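Uncharacterized protein (Bacteroides vulgatus, PDB 4FMR) probably binds DNA, pairing an HU/IHF-like DNA-binding region with a domain of immunoglobulin-like fold. Local coordinates at the interface of chains A and B. Coordinates in Å, arbitrary orientation; residue numbers count along the deposited sequence, not the author numbering. Chains: chain A/B, uncharacterized hypothetical protein.

Contact 1: the interface of chains A and B. Residues chain A 6, 8, 25-27, 121; chain B 84, 86.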
loop_
_atom_site.group_PDB
_atom_site.type_symbol
_atom_site.label_atom_id
_atom_site.label_comp_id
_atom_site.label_asym_id
_atom_site.label_seq_id
_atom_site.Cartn_x
_atom_site.Cartn_y
_atom_site.Cartn_z
ATOM N N LEU A 6 10.182 -14.947 9.830
ATOM C CA LEU A 6 9.405 -15.105 8.603
ATOM C C LEU A 6 9.901 -16.369 7.902
ATOM O O LEU A 6 11.105 -16.505 7.656
ATOM C CB LEU A 6 9.498 -13.855 7.662
ATOM C CG LEU A 6 9.005 -12.502 8.172
ATOM C CD1 LEU A 6 9.310 -11.417 7.191
ATOM C CD2 LEU A 6 7.539 -12.510 8.459
ATOM N N ALA A 8 10.085 -18.714 4.617
ATOM C CA ALA A 8 9.949 -18.443 3.186
ATOM C C ALA A 8 10.338 -19.612 2.298
ATOM O O ALA A 8 11.325 -20.296 2.556
ATOM C CB ALA A 8 10.805 -17.229 2.798
ATOM N N PHE A 25 12.011 -15.226 -2.887
ATOM C CA PHE A 25 11.421 -15.691 -1.652
ATOM C C PHE A 25 9.931 -15.430 -1.643
ATOM O O PHE A 25 9.465 -14.365 -2.065
ATOM C CB PHE A 25 12.089 -15.038 -0.441
ATOM C CG PHE A 25 13.569 -15.280 -0.425
ATOM C CD1 PHE A 25 14.087 -16.502 -0.001
ATOM C CD2 PHE A 25 14.455 -14.298 -0.856
ATOM C CE1 PHE A 25 15.464 -16.733 -0.015
ATOM C CE2 PHE A 25 15.834 -14.530 -0.859
ATOM C CZ PHE A 25 16.327 -15.739 -0.427
ATOM N N GLN A 26 9.188 -16.425 -1.167
ATOM C CA GLN A 26 7.748 -16.359 -1.026
ATOM C C GLN A 26 7.383 -16.717 0.397
ATOM O O GLN A 26 7.804 -17.761 0.887
ATOM C CB GLN A 26 7.076 -17.303 -2.024
ATOM C CG GLN A 26 5.565 -17.264 -1.950
ATOM C CD GLN A 26 4.960 -18.406 -2.715
ATOM O OE1 GLN A 26 5.265 -19.574 -2.489
ATOM N NE2 GLN A 26 4.071 -18.086 -3.623
ATOM N N LEU A 27 6.612 -15.854 1.059
ATOM C CA LEU A 27 6.154 -16.099 2.426
ATOM C C LEU A 27 5.293 -17.354 2.485
ATOM O O LEU A 27 4.400 -17.515 1.656
ATOM C CB LEU A 27 5.344 -14.901 2.941
ATOM C CG LEU A 27 5.089 -14.864 4.437
ATOM C CD1 LEU A 27 6.365 -14.519 5.214
ATOM C CD2 LEU A 27 3.992 -13.849 4.769
ATOM N N VAL A 121 14.732 -14.231 8.402
ATOM C CA VAL A 121 14.051 -15.032 7.386
ATOM C C VAL A 121 14.558 -16.467 7.475
ATOM O O VAL A 121 15.760 -16.713 7.391
ATOM C CB VAL A 121 14.227 -14.430 5.958
ATOM C CG1 VAL A 121 13.559 -15.302 4.887
ATOM C CG2 VAL A 121 13.700 -12.995 5.895
ATOM N N ALA B 84 3.721 -9.267 5.131
ATOM C CA ALA B 84 5.157 -9.140 4.840
ATOM C C ALA B 84 5.439 -9.590 3.396
ATOM O O ALA B 84 4.840 -10.566 2.896
ATOM C CB ALA B 84 5.978 -9.994 5.818
ATOM N N PHE B 86 8.961 -9.753 0.327
ATOM C CA PHE B 86 10.421 -9.801 0.139
ATOM C C PHE B 86 10.876 -9.083 -1.128
ATOM O O PHE B 86 10.168 -9.075 -2.136
ATOM C CB PHE B 86 10.899 -11.270 0.079
ATOM C CG PHE B 86 10.487 -12.068 1.297
ATOM C CD1 PHE B 86 10.980 -11.748 2.563
ATOM C CD2 PHE B 86 9.569 -13.115 1.190
ATOM C CE1 PHE B 86 10.594 -12.480 3.689
ATOM C CE2 PHE B 86 9.200 -13.855 2.317
ATOM C CZ PHE B 86 9.713 -13.530 3.559
#
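The backbone carbonyl oxygen O of A:Phe25 is touched from chain B by the B:Phe86 side chain, chiefly by ring atom CD2 at 3.5 Å, with CB and CG a little farther off. These are van der Waals contacts with carbon. Two residues on, the amide N of A:Leu27 lies at the rim of the same ring, in its plane, 3.5 Å from CE2 of B:Phe86. The aromatic group from strand 80-87 of chain B is thus pushed edge-on against the backbone of strand 23-27 of chain A and buries 91 Å² against its partner, most of what this patch hides on chain B.

Aliphatic groups of chain A approach from either side of the ring plane. On one side CB of A:Phe25, 3.6 Å from CD2 of B:Phe86, and the methyl of A:Ala8, near CE2 and CZ, stand above the plane, near or just beyond the rim. CG2 of A:Val121, on strand 119-126, comes in obliquely past the rim on this same side, 3.8 Å from CE1 of B:Phe86. From the other side CD1 of A:Leu27, close to CZ, and CD1 of A:Leu6, close to CE1, also slant in past the rim.

A:Leu27 runs its side chain across B:Phe86 at about a right angle. Its CG is anti to the backbone N (chi1 -166°), which carries the branch along the ring to CZ while the amide stays at CE2. A:Leu6 instead slides past the phenyl in the opposite direction. The result is an apolar socket, built from three strands, that probably helps to hold the HU-like dimer together. Beyond the ring, A:Leu6 reaches B:Ala84 with both branches, its CD1 standing 3.9 Å from CB of B:Ala84.

Contact 2: the interface of chains A and B. Residues chain A 10, 23-25; chain B 90, 93-95.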
loop_
_atom_site.group_PDB
_atom_site.type_symbol
_atom_site.label_atom_id
_atom_site.label_comp_id
_atom_site.label_asym_id
_atom_site.label_seq_id
_atom_site.Cartn_x
_atom_site.Cartn_y
_atom_site.Cartn_z
ATOM N N LEU A 10 11.377 -20.963 -1.693
ATOM C CA LEU A 10 12.090 -20.562 -2.895
ATOM C C LEU A 10 11.192 -20.932 -4.065
ATOM O O LEU A 10 10.787 -22.096 -4.149
ATOM C CB LEU A 10 13.480 -21.232 -2.987
ATOM C CG LEU A 10 14.479 -20.893 -1.892
ATOM C CD1 LEU A 10 15.593 -21.885 -1.877
ATOM C CD2 LEU A 10 15.021 -19.498 -2.050
ATOM N N LYS A 23 15.279 -17.166 -8.841
ATOM C CA LYS A 23 14.611 -17.662 -7.636
ATOM C C LYS A 23 14.282 -16.445 -6.774
ATOM O O LYS A 23 15.064 -15.488 -6.736
ATOM C CB LYS A 23 15.447 -18.702 -6.849
ATOM C CG LYS A 23 15.549 -20.085 -7.485
ATOM C CD LYS A 23 14.274 -20.903 -7.349
ATOM C CE LYS A 23 14.417 -22.266 -7.987
ATOM N NZ LYS A 23 13.114 -22.983 -8.011
ATOM N N ILE A 24 13.129 -16.470 -6.104
ATOM C CA ILE A 24 12.680 -15.396 -5.216
ATOM C C ILE A 24 12.050 -16.011 -3.973
ATOM O O ILE A 24 11.605 -17.165 -3.990
ATOM C CB ILE A 24 11.715 -14.366 -5.894
ATOM C CG1 ILE A 24 10.520 -15.057 -6.580
ATOM C CG2 ILE A 24 12.469 -13.424 -6.881
ATOM C CD1 ILE A 24 9.284 -14.448 -6.270
ATOM N N PHE A 25 12.011 -15.226 -2.887
ATOM C CA PHE A 25 11.421 -15.691 -1.652
ATOM C C PHE A 25 9.931 -15.430 -1.643
ATOM O O PHE A 25 9.465 -14.365 -2.065
ATOM C CB PHE A 25 12.089 -15.038 -0.441
ATOM C CG PHE A 25 13.569 -15.280 -0.425
ATOM C CD1 PHE A 25 14.087 -16.502 -0.001
ATOM C CD2 PHE A 25 14.455 -14.298 -0.856
ATOM C CE1 PHE A 25 15.464 -16.733 -0.015
ATOM C CE2 PHE A 25 15.834 -14.530 -0.859
ATOM C CZ PHE A 25 16.327 -15.739 -0.427
ATOM N N ALA B 90 16.968 -14.529 -4.814
ATOM C CA ALA B 90 17.604 -15.505 -3.949
ATOM C C ALA B 90 18.977 -15.915 -4.556
ATOM O O ALA B 90 19.039 -16.598 -5.598
ATOM C CB ALA B 90 16.704 -16.713 -3.767
ATOM N N ASN B 93 20.350 -19.761 -3.128
ATOM C CA ASN B 93 19.197 -20.326 -2.405
ATOM C C ASN B 93 19.215 -19.969 -0.887
ATOM O O ASN B 93 18.841 -20.789 -0.030
ATOM C CB ASN B 93 19.193 -21.865 -2.599
ATOM C CG ASN B 93 18.887 -22.337 -4.010
ATOM O OD1 ASN B 93 18.771 -21.557 -4.969
ATOM N ND2 ASN B 93 18.696 -23.641 -4.157
ATOM N N ALA B 94 19.695 -18.747 -0.570
ATOM C CA ALA B 94 19.840 -18.274 0.802
ATOM C C ALA B 94 19.628 -16.789 0.891
ATOM O O ALA B 94 19.986 -16.034 -0.019
ATOM C CB ALA B 94 21.224 -18.632 1.350
ATOM N N TRP B 95 19.051 -16.369 2.010
ATOM C CA TRP B 95 18.809 -14.977 2.286
ATOM C C TRP B 95 20.164 -14.249 2.447
ATOM O O TRP B 95 21.046 -14.711 3.175
ATOM C CB TRP B 95 17.926 -14.847 3.540
ATOM C CG TRP B 95 17.565 -13.431 3.874
ATOM C CD1 TRP B 95 18.272 -12.565 4.653
ATOM C CD2 TRP B 95 16.413 -12.712 3.410
ATOM N NE1 TRP B 95 17.632 -11.344 4.700
ATOM C CE2 TRP B 95 16.478 -11.415 3.961
ATOM C CE3 TRP B 95 15.353 -13.026 2.540
ATOM C CZ2 TRP B 95 15.504 -10.445 3.703
ATOM C CZ3 TRP B 95 14.390 -12.065 2.281
ATOM C CH2 TRP B 95 14.449 -10.806 2.886
HETATM O O HOH W 1 18.345 -17.314 -8.202
#
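Strands 4-12 and 23-27 of chain A meet the loop of chain B that follows strand 80-87 and carries B:Ala90 and B:Asn93 to B:Trp95. The backbones join at B:Ala90, whose N donates a nearly straight hydrogen bond (174° at H) to O of A:Lys23, 2.9 Å away. The donor stands well above the carbonyl plane, 44° out of it. A water bridges the other polar atoms of this pair, lying 3.1 Å from N of A:Lys23 and 2.8 Å from O of B:Ala90, so both residues are tied through N and O alike.

Chain B clasps the phenyl of A:Phe25 between two groups on opposite faces. The B:Ala90 methyl CB sits over one face, 4.0 Å from the ring centroid, in a CH-pi contact. Over the other stands ring atom CE3 of B:Trp95, 3.7 Å from CD2 of A:Phe25 and offset toward the rim, the two ring systems steeply tilted. With CG anti to the backbone N (chi1 -177°), the six-membered ring of B:Trp95 is turned toward the phenyl. O of B:Ala94 lies in the phenyl plane, at the edge by CZ. Replacing A:Phe25 by alanine would remove the phenyl and probably open a gap between the B:Ala90 methyl and CE3 of B:Trp95, leaving both without the ring they pack against.

A:Leu10 splits its branches: CD2 touches the B:Ala90 methyl, while CD1 lies 3.7 Å from CB of B:Asn93.

The C-alpha centres of contact 1 and contact 2 are about 9 Å apart, and A:Phe25 belongs to both, its CB and carbonyl oxygen serving the first and its ring the second. Strands 4-12 and 23-27 of chain A run through each, while chain B supplies strand 80-87 to contact 1 and the loop beyond it to contact 2. They read as one continuous seam: an apolar socket passing into a loop pinned by backbone and water. Two-fold symmetry repeats the seam with the chains exchanged, an arrangement consistent with the dimers typical of HU-like proteins, though the structure alone does not prove the oligomer in solution.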